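Local coordinates for glucan-binding protein C, GbpC (Streptococcus mutans UA159, PDB 5UQZ) that probably binds glucan and mediates both sucrose-independent and sucrose-dependent adherence of this bacterium, through a calcium-containing beta-supersandwich domain held on a cell-wall-anchored protein, at residues Lys11-Phe25 and Gly342-Lys354. Sequence-based numbering, arbitrary orientation.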
ATOM      1  N   LYS A  11       7.714 -17.706 -46.021  1.00 18.25           N
ATOM      2  CA  LYS A  11       8.788 -16.762 -46.282  1.00 18.52           C
ATOM      3  C   LYS A  11       8.382 -15.339 -45.910  1.00 18.65           C
ATOM      4  O   LYS A  11       9.149 -14.604 -45.270  1.00 18.08           O
ATOM      5  CB  LYS A  11       9.158 -16.854 -47.760  1.00 18.88           C
ATOM      6  CG  LYS A  11      10.186 -15.841 -48.202  1.00 19.67           C
ATOM      7  CD  LYS A  11      10.520 -16.106 -49.671  1.00 22.54           C
ATOM      8  CE  LYS A  11      11.339 -15.007 -50.275  1.00 24.81           C
ATOM      9  NZ  LYS A  11      11.734 -15.405 -51.640  1.00 27.56           N
ATOM     10  N   ALA A  12       7.174 -14.932 -46.304  1.00 20.94           N
ATOM     11  CA  ALA A  12       6.729 -13.571 -46.040  1.00 21.47           C
ATOM     12  C   ALA A  12       6.609 -13.280 -44.551  1.00 19.31           C
ATOM     13  O   ALA A  12       6.854 -12.153 -44.129  1.00 21.66           O
ATOM     14  CB  ALA A  12       5.387 -13.324 -46.729  1.00 21.40           C
ATOM     15  N   GLU A  13       6.213 -14.271 -43.757  1.00 20.47           N
ATOM     16  CA  GLU A  13       5.931 -14.086 -42.338  1.00 21.36           C
ATOM     17  C   GLU A  13       7.167 -14.247 -41.474  1.00 19.58           C
ATOM     18  O   GLU A  13       7.120 -13.894 -40.298  1.00 20.96           O
ATOM     19  CB  GLU A  13       4.864 -15.102 -41.906  1.00 25.44           C
ATOM     20  CG  GLU A  13       3.480 -14.812 -42.521  1.00 30.11           C
ATOM     21  CD  GLU A  13       2.358 -15.701 -42.001  1.00 34.41           C
ATOM     22  OE1 GLU A  13       2.637 -16.686 -41.281  1.00 36.04           O
ATOM     23  OE2 GLU A  13       1.176 -15.409 -42.323  1.00 36.78           O
ATOM     24  N   PHE A  14       8.261 -14.761 -42.030  1.00 19.77           N
ATOM     25  CA  PHE A  14       9.423 -15.074 -41.208  1.00 19.28           C
ATOM     26  C   PHE A  14      10.008 -13.866 -40.495  1.00 18.21           C
ATOM     27  O   PHE A  14      10.312 -14.001 -39.304  1.00 18.57           O
ATOM     28  CB  PHE A  14      10.458 -15.857 -42.026  1.00 19.03           C
ATOM     29  CG  PHE A  14      11.435 -16.665 -41.181  1.00 16.45           C
ATOM     30  CD1 PHE A  14      10.989 -17.563 -40.216  1.00 19.15           C
ATOM     31  CD2 PHE A  14      12.805 -16.541 -41.383  1.00 18.23           C
ATOM     32  CE1 PHE A  14      11.884 -18.320 -39.458  1.00 18.40           C
ATOM     33  CE2 PHE A  14      13.719 -17.287 -40.633  1.00 19.13           C
ATOM     34  CZ  PHE A  14      13.240 -18.182 -39.641  1.00 19.24           C
ATOM     35  N   PRO A  15      10.172 -12.697 -41.123  1.00 17.93           N
ATOM     36  CA  PRO A  15      10.725 -11.559 -40.379  1.00 20.11           C
ATOM     37  C   PRO A  15       9.892 -11.207 -39.173  1.00 20.10           C
ATOM     38  O   PRO A  15      10.453 -10.994 -38.087  1.00 20.61           O
ATOM     39  CB  PRO A  15      10.768 -10.440 -41.419  1.00 21.82           C
ATOM     40  CG  PRO A  15      10.918 -11.180 -42.743  1.00 21.69           C
ATOM     41  CD  PRO A  15      10.108 -12.429 -42.583  1.00 19.42           C
ATOM     42  N   GLN A  16       8.561 -11.192 -39.309  1.00 20.47           N
ATOM     43  CA  GLN A  16       7.712 -10.905 -38.149  0.57 23.43           C
ATOM     44  C   GLN A  16       7.834 -11.988 -37.076  1.00 21.24           C
ATOM     45  O   GLN A  16       7.849 -11.675 -35.868  1.00 22.88           O
ATOM     46  CB  GLN A  16       6.251 -10.717 -38.575  0.57 25.20           C
ATOM     47  CG  GLN A  16       5.347 -10.203 -37.460  0.57 27.36           C
ATOM     48  CD  GLN A  16       4.588 -11.312 -36.732  0.57 30.75           C
ATOM     49  OE1 GLN A  16       4.199 -12.318 -37.327  0.57 35.04           O
ATOM     50  NE2 GLN A  16       4.348 -11.110 -35.439  0.57 31.46           N
ATOM     51  N   LYS A  17       7.889 -13.267 -37.477  1.00 20.68           N
ATOM     52  CA  LYS A  17       8.062 -14.338 -36.498  1.00 22.14           C
ATOM     53  C   LYS A  17       9.370 -14.182 -35.729  1.00 19.06           C
ATOM     54  O   LYS A  17       9.412 -14.408 -34.513  1.00 21.24           O
ATOM     55  CB  LYS A  17       7.979 -15.731 -37.137  1.00 23.63           C
ATOM     56  CG  LYS A  17       6.582 -16.089 -37.562  1.00 28.64           C
ATOM     57  CD  LYS A  17       6.083 -17.337 -36.785  1.00 36.62           C
ATOM     58  CE  LYS A  17       4.799 -17.921 -37.384  1.00 41.73           C
ATOM     59  NZ  LYS A  17       4.054 -16.787 -38.010  1.00 45.53           N
ATOM     60  N   GLN A  18      10.442 -13.756 -36.409  1.00 18.14           N
ATOM     61  CA  GLN A  18      11.712 -13.553 -35.727  1.00 17.92           C
ATOM     62  C   GLN A  18      11.630 -12.359 -34.790  1.00 19.43           C
ATOM     63  O   GLN A  18      12.150 -12.408 -33.667  1.00 21.44           O
ATOM     64  CB  GLN A  18      12.861 -13.420 -36.740  1.00 19.29           C
ATOM     65  CG  GLN A  18      13.092 -14.727 -37.531  1.00 22.05           C
ATOM     66  CD  GLN A  18      14.553 -14.961 -37.910  1.00 26.94           C
ATOM     67  OE1 GLN A  18      15.325 -15.574 -37.165  1.00 33.44           O
ATOM     68  NE2 GLN A  18      14.938 -14.458 -39.060  1.00 22.86           N
ATOM     69  N   GLU A  19      10.951 -11.288 -35.203  1.00 19.25           N
ATOM     70  CA  GLU A  19      10.815 -10.154 -34.298  1.00 20.87           C
ATOM     71  C   GLU A  19       9.995 -10.521 -33.070  1.00 22.49           C
ATOM     72  O   GLU A  19      10.340 -10.148 -31.945  1.00 23.03           O
ATOM     73  CB  GLU A  19      10.218  -8.969 -35.032  1.00 26.67           C
ATOM     74  CG  GLU A  19      11.199  -8.422 -36.039  1.00 37.05           C
ATOM     75  CD  GLU A  19      11.128  -6.906 -36.169  1.00 48.92           C
ATOM     76  OE1 GLU A  19      10.615  -6.263 -35.222  1.00 52.63           O
ATOM     77  OE2 GLU A  19      11.564  -6.370 -37.218  1.00 54.48           O
ATOM     78  N   GLN A  20       8.921 -11.280 -33.265  1.00 23.01           N
ATOM     79  CA  GLN A  20       8.152 -11.720 -32.108  1.00 22.69           C
ATOM     80  C   GLN A  20       8.982 -12.624 -31.205  1.00 22.71           C
ATOM     81  O   GLN A  20       8.899 -12.528 -29.965  1.00 22.47           O
ATOM     82  CB  GLN A  20       6.909 -12.460 -32.590  1.00 23.51           C
ATOM     83  CG  GLN A  20       5.978 -12.883 -31.436  1.00 28.76           C
ATOM     84  CD  GLN A  20       5.378 -11.688 -30.716  1.00 33.77           C
ATOM     85  OE1 GLN A  20       4.835 -10.769 -31.344  1.00 36.12           O
ATOM     86  NE2 GLN A  20       5.479 -11.685 -29.385  1.00 33.93           N
ATOM     87  N   TYR A  21       9.788 -13.510 -31.797  1.00 21.02           N
ATOM     88  CA  TYR A  21      10.672 -14.357 -31.000  1.00 21.44           C
ATOM     89  C   TYR A  21      11.637 -13.522 -30.152  1.00 20.84           C
ATOM     90  O   TYR A  21      11.856 -13.812 -28.972  1.00 20.81           O
ATOM     91  CB  TYR A  21      11.462 -15.313 -31.898  1.00 21.94           C
ATOM     92  CG  TYR A  21      12.505 -16.078 -31.116  1.00 20.78           C
ATOM     93  CD1 TYR A  21      12.167 -17.217 -30.394  1.00 22.40           C
ATOM     94  CD2 TYR A  21      13.830 -15.636 -31.048  1.00 20.17           C
ATOM     95  CE1 TYR A  21      13.116 -17.890 -29.645  1.00 22.96           C
ATOM     96  CE2 TYR A  21      14.786 -16.307 -30.309  1.00 24.11           C
ATOM     97  CZ  TYR A  21      14.434 -17.449 -29.621  1.00 24.15           C
ATOM     98  OH  TYR A  21      15.363 -18.142 -28.861  1.00 27.52           O
ATOM     99  N   ASN A  22      12.236 -12.492 -30.737  1.00 19.16           N
ATOM    100  CA  ASN A  22      13.148 -11.678 -29.954  1.00 19.89           C
ATOM    101  C   ASN A  22      12.442 -11.064 -28.758  1.00 18.68           C
ATOM    102  O   ASN A  22      12.997 -11.026 -27.651  1.00 21.09           O
ATOM    103  CB  ASN A  22      13.692 -10.563 -30.831  1.00 20.85           C
ATOM    104  CG  ASN A  22      14.607 -11.063 -31.896  1.00 23.56           C
ATOM    105  OD1 ASN A  22      15.162 -12.163 -31.797  1.00 27.33           O
ATOM    106  ND2 ASN A  22      14.779 -10.260 -32.934  1.00 24.93           N
ATOM    107  N   LYS A  23      11.225 -10.543 -28.968  1.00 20.02           N
ATOM    108  CA  LYS A  23      10.459  -9.975 -27.859  1.00 20.25           C
ATOM    109  C   LYS A  23      10.127 -11.044 -26.822  1.00 19.55           C
ATOM    110  O   LYS A  23      10.254 -10.812 -25.606  1.00 20.22           O
ATOM    111  CB  LYS A  23       9.187  -9.331 -28.416  1.00 23.09           C
ATOM    112  CG  LYS A  23       8.353  -8.589 -27.383  1.00 25.33           C
ATOM    113  CD  LYS A  23       7.212  -7.830 -28.068  1.00 31.60           C
ATOM    114  CE  LYS A  23       6.054  -7.564 -27.124  1.00 36.36           C
ATOM    115  NZ  LYS A  23       5.009  -6.732 -27.784  1.00 38.56           N
ATOM    116  N   ASP A  24       9.687 -12.219 -27.281  1.00 18.52           N
ATOM    117  CA  ASP A  24       9.337 -13.291 -26.359  1.00 21.18           C
ATOM    118  C   ASP A  24      10.547 -13.805 -25.610  1.00 20.09           C
ATOM    119  O   ASP A  24      10.433 -14.184 -24.438  1.00 20.09           O
ATOM    120  CB  ASP A  24       8.684 -14.453 -27.101  1.00 23.84           C
ATOM    121  CG  ASP A  24       7.335 -14.100 -27.657  1.00 28.71           C
ATOM    122  OD1 ASP A  24       6.800 -13.027 -27.310  1.00 33.08           O
ATOM    123  OD2 ASP A  24       6.829 -14.899 -28.480  1.00 31.21           O
ATOM    124  N   PHE A  25      11.717 -13.795 -26.246  1.00 18.20           N
ATOM    125  CA  PHE A  25      12.915 -14.279 -25.573  1.00 19.45           C
ATOM    126  C   PHE A  25      13.384 -13.287 -24.511  1.00 18.22           C
ATOM    127  O   PHE A  25      13.779 -13.685 -23.403  1.00 18.74           O
ATOM    128  CB  PHE A  25      14.022 -14.566 -26.588  1.00 20.64           C
ATOM    129  CG  PHE A  25      15.234 -15.138 -25.951  1.00 23.13           C
ATOM    130  CD1 PHE A  25      15.250 -16.468 -25.558  1.00 25.97           C
ATOM    131  CD2 PHE A  25      16.343 -14.342 -25.692  1.00 26.30           C
ATOM    132  CE1 PHE A  25      16.366 -17.007 -24.936  1.00 27.91           C
ATOM    133  CE2 PHE A  25      17.464 -14.868 -25.071  1.00 28.27           C
ATOM    134  CZ  PHE A  25      17.477 -16.207 -24.691  1.00 29.71           C
ATOM    135  N   GLY A 342       4.647 -21.010  -9.023  1.00 17.32           N
ATOM    136  CA  GLY A 342       4.347 -22.032 -10.020  1.00 21.39           C
ATOM    137  C   GLY A 342       5.602 -22.570 -10.698  1.00 22.29           C
ATOM    138  O   GLY A 342       6.687 -22.632 -10.111  1.00 24.09           O
ATOM    139  N   ALA A 343       5.446 -22.958 -11.957  1.00 24.74           N
ATOM    140  CA  ALA A 343       6.522 -23.593 -12.717  1.00 25.19           C
ATOM    141  C   ALA A 343       7.450 -22.546 -13.309  1.00 24.35           C
ATOM    142  O   ALA A 343       7.026 -21.445 -13.663  1.00 25.92           O
ATOM    143  CB  ALA A 343       5.960 -24.454 -13.851  1.00 26.53           C
ATOM    144  N   LYS A 344       8.732 -22.898 -13.399  1.00 23.02           N
ATOM    145  CA  LYS A 344       9.700 -22.000 -14.001  1.00 22.85           C
ATOM    146  C   LYS A 344       9.318 -21.673 -15.445  1.00 23.27           C
ATOM    147  O   LYS A 344       8.851 -22.543 -16.184  1.00 26.58           O
ATOM    148  CB  LYS A 344      11.093 -22.620 -13.933  1.00 24.83           C
ATOM    149  CG  LYS A 344      12.203 -21.737 -14.422  1.00 27.04           C
ATOM    150  CD  LYS A 344      13.436 -22.534 -14.731  1.00 31.97           C
ATOM    151  CE  LYS A 344      14.688 -21.704 -14.543  1.00 35.40           C
ATOM    152  NZ  LYS A 344      15.758 -22.104 -15.489  1.00 39.43           N
ATOM    153  N   PRO A 345       9.464 -20.429 -15.863  1.00 23.32           N
ATOM    154  CA  PRO A 345       9.233 -20.081 -17.268  1.00 24.41           C
ATOM    155  C   PRO A 345      10.069 -20.942 -18.203  1.00 26.18           C
ATOM    156  O   PRO A 345      11.182 -21.365 -17.875  1.00 29.36           O
ATOM    157  CB  PRO A 345       9.678 -18.612 -17.342  1.00 25.11           C
ATOM    158  CG  PRO A 345       9.549 -18.084 -15.963  1.00 24.80           C
ATOM    159  CD  PRO A 345       9.862 -19.264 -15.058  1.00 24.25           C
ATOM    160  N   THR A 346       9.509 -21.200 -19.363  1.00 27.98           N
ATOM    161  CA  THR A 346      10.185 -21.962 -20.411  1.00 28.44           C
ATOM    162  C   THR A 346      10.469 -21.054 -21.604  1.00 30.04           C
ATOM    163  O   THR A 346       9.663 -20.164 -21.908  1.00 29.11           O
ATOM    164  CB  THR A 346       9.334 -23.152 -20.862  1.00 30.85           C
ATOM    165  OG1 THR A 346       8.030 -22.684 -21.232  1.00 36.61           O
ATOM    166  CG2 THR A 346       9.201 -24.174 -19.728  1.00 31.68           C
ATOM    167  N   PRO A 347      11.608 -21.245 -22.282  1.00 30.45           N
ATOM    168  CA  PRO A 347      11.969 -20.331 -23.353  1.00 29.42           C
ATOM    169  C   PRO A 347      11.071 -20.541 -24.556  1.00 26.51           C
ATOM    170  O   PRO A 347      10.549 -21.649 -24.770  1.00 29.26           O
ATOM    171  CB  PRO A 347      13.422 -20.723 -23.680  1.00 31.37           C
ATOM    172  CG  PRO A 347      13.553 -22.103 -23.218  1.00 31.63           C
ATOM    173  CD  PRO A 347      12.681 -22.215 -22.000  1.00 31.43           C
ATOM    174  N   PRO A 348      10.818 -19.497 -25.340  1.00 26.73           N
ATOM    175  CA  PRO A 348      10.022 -19.677 -26.555  1.00 25.43           C
ATOM    176  C   PRO A 348      10.747 -20.530 -27.580  1.00 26.92           C
ATOM    177  O   PRO A 348      11.975 -20.571 -27.637  1.00 27.31           O
ATOM    178  CB  PRO A 348       9.860 -18.253 -27.089  1.00 26.31           C
ATOM    179  CG  PRO A 348      11.079 -17.519 -26.567  1.00 25.34           C
ATOM    180  CD  PRO A 348      11.265 -18.098 -25.177  1.00 24.87           C
ATOM    181  N   GLU A 349       9.954 -21.257 -28.352  1.00 28.97           N
ATOM    182  CA  GLU A 349      10.487 -22.031 -29.462  0.53 27.76           C
ATOM    183  C   GLU A 349      10.955 -21.092 -30.567  1.00 27.52           C
ATOM    184  O   GLU A 349      10.247 -20.158 -30.942  1.00 28.06           O
ATOM    185  CB  GLU A 349       9.414 -22.985 -29.983  0.53 30.64           C
ATOM    186  CG  GLU A 349       9.049 -24.069 -28.975  0.53 31.33           C
ATOM    187  CD  GLU A 349       8.055 -25.083 -29.512  0.53 36.10           C
ATOM    188  OE1 GLU A 349       7.619 -24.944 -30.672  0.53 38.72           O
ATOM    189  OE2 GLU A 349       7.698 -26.020 -28.763  0.53 38.23           O
ATOM    190  N   LYS A 350      12.157 -21.329 -31.068  1.00 27.57           N
ATOM    191  CA  LYS A 350      12.692 -20.451 -32.112  1.00 27.07           C
ATOM    192  C   LYS A 350      11.963 -20.737 -33.432  1.00 26.01           C
ATOM    193  O   LYS A 350      11.847 -21.898 -33.823  1.00 26.63           O
ATOM    194  CB  LYS A 350      14.240 -20.635 -32.207  1.00 31.38           C
ATOM    195  CG  LYS A 350      15.047 -19.390 -32.714  1.00 37.81           C
ATOM    196  CD  LYS A 350      14.383 -18.877 -34.013  1.00 42.95           C
ATOM    197  CE  LYS A 350      15.083 -17.813 -34.898  1.00 45.23           C
ATOM    198  NZ  LYS A 350      14.356 -17.631 -36.212  1.00 47.91           N
ATOM    199  N   PRO A 351      11.409 -19.727 -34.111  1.00 26.52           N
ATOM    200  CA  PRO A 351      10.843 -19.976 -35.438  1.00 26.35           C
ATOM    201  C   PRO A 351      11.906 -20.433 -36.417  1.00 25.60           C
ATOM    202  O   PRO A 351      13.043 -19.957 -36.409  1.00 25.64           O
ATOM    203  CB  PRO A 351      10.273 -18.609 -35.847  1.00 26.70           C
ATOM    204  CG  PRO A 351      10.947 -17.628 -35.016  1.00 28.66           C
ATOM    205  CD  PRO A 351      11.195 -18.318 -33.718  1.00 26.65           C
ATOM    206  N   GLU A 352      11.524 -21.380 -37.254  1.00 21.52           N
ATOM    207  CA  GLU A 352      12.419 -21.886 -38.279  1.00 21.71           C
ATOM    208  C   GLU A 352      11.648 -22.052 -39.576  1.00 23.06           C
ATOM    209  O   GLU A 352      10.417 -22.194 -39.579  1.00 28.34           O
ATOM    210  CB  GLU A 352      13.047 -23.229 -37.845  1.00 22.92           C
ATOM    211  CG  GLU A 352      13.790 -23.173 -36.510  1.00 23.89           C
ATOM    212  CD  GLU A 352      15.112 -22.423 -36.579  1.00 27.28           C
ATOM    213  OE1 GLU A 352      15.616 -22.133 -37.687  1.00 29.06           O
ATOM    214  OE2 GLU A 352      15.657 -22.113 -35.502  1.00 29.95           O
ATOM    215  N   LEU A 353      12.396 -22.017 -40.690  1.00 22.38           N
ATOM    216  CA  LEU A 353      11.880 -22.394 -41.992  1.00 22.37           C
ATOM    217  C   LEU A 353      12.216 -23.833 -42.360  1.00 23.08           C
ATOM    218  O   LEU A 353      11.533 -24.421 -43.210  1.00 26.47           O
ATOM    219  CB  LEU A 353      12.408 -21.428 -43.051  1.00 20.85           C
ATOM    220  CG  LEU A 353      11.883 -20.000 -42.964  1.00 19.79           C
ATOM    221  CD1 LEU A 353      12.595 -19.137 -44.001  1.00 21.07           C
ATOM    222  CD2 LEU A 353      10.348 -19.887 -43.124  1.00 22.92           C
ATOM    223  N   LYS A 354      13.215 -24.423 -41.727  1.00 28.22           N
ATOM    224  CA  LYS A 354      13.511 -25.834 -41.939  1.00 35.72           C
ATOM    225  C   LYS A 354      12.451 -26.748 -41.328  1.00 43.48           C
ATOM    226  O   LYS A 354      12.466 -26.994 -40.123  1.00 49.37           O
ATOM    227  CB  LYS A 354      14.869 -26.172 -41.347  1.00 36.85           C
ATOM    228  CG  LYS A 354      16.034 -25.698 -42.181  1.00 38.94           C
ATOM    229  CD  LYS A 354      17.334 -26.204 -41.586  1.00 44.66           C
ATOM    230  CE  LYS A 354      18.535 -25.778 -42.399  1.00 47.33           C
ATOM    231  NZ  LYS A 354      19.758 -26.435 -41.869  1.00 49.59           N
TER
HETATM  232  O   HOH W   1      14.394 -19.788 -26.878  1.00 38.16           O
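Tyr21 and Phe14 both carry CG anti to the backbone N (chi1 173° and -158°), which sends their rings off the helix onto the proline-rich chain 342-354. Lys350 starts the same way, which lays its CG over the Tyr21 ring, and a bend at chi2 (-50°) turns the rest of the chain toward Gln18. The Lys350 and Tyr21 side chains cross at about a right angle, with Lys350 CG over one ring face toward its rim, 3.9 Å from the centroid, a CH-pi contact; Phe25 CB backs the other face, one helical turn further on. In the ring plane, Tyr21 CE1 meets Pro348 O at 3.5 Å, and a water joins the two residues, donating to Pro348 O and hydrogen-bonded to Tyr21 OH. The Phe14 ring is likewise filled on both faces: Leu353 CG stands almost centrally over one, 3.6 Å from the centroid, and Gln18 CG lies over the opposite one. Pro351 fits between the aromatic residues, its CD 3.5 Å from Tyr21 CB and its CG against Lys17 O; Pro348 packs its CG on Tyr21, Asp24 and Phe25. Lys350 NZ donates to Pro351 O at 2.7 Å and also approaches Gln18 OE1 at 2.5 Å, shorter than a normal hydrogen bond, which leaves the exact geometry doubtful. Farther along helix 3-51, Tyr28 and Tyr35 receive Pro347 and Pro345, and Tyr35 OH bonds Gly342 O. This surface contact, far from the calcium site, brings the two ends of the construct together: its C-terminal segment, in polyproline II conformation over 347-351, packs along a long, partly predicted coiled-coil helix that projects from the beta-supersandwich, reminiscent of the helix and polyproline stalk of the probably related antigen I/II adhesins.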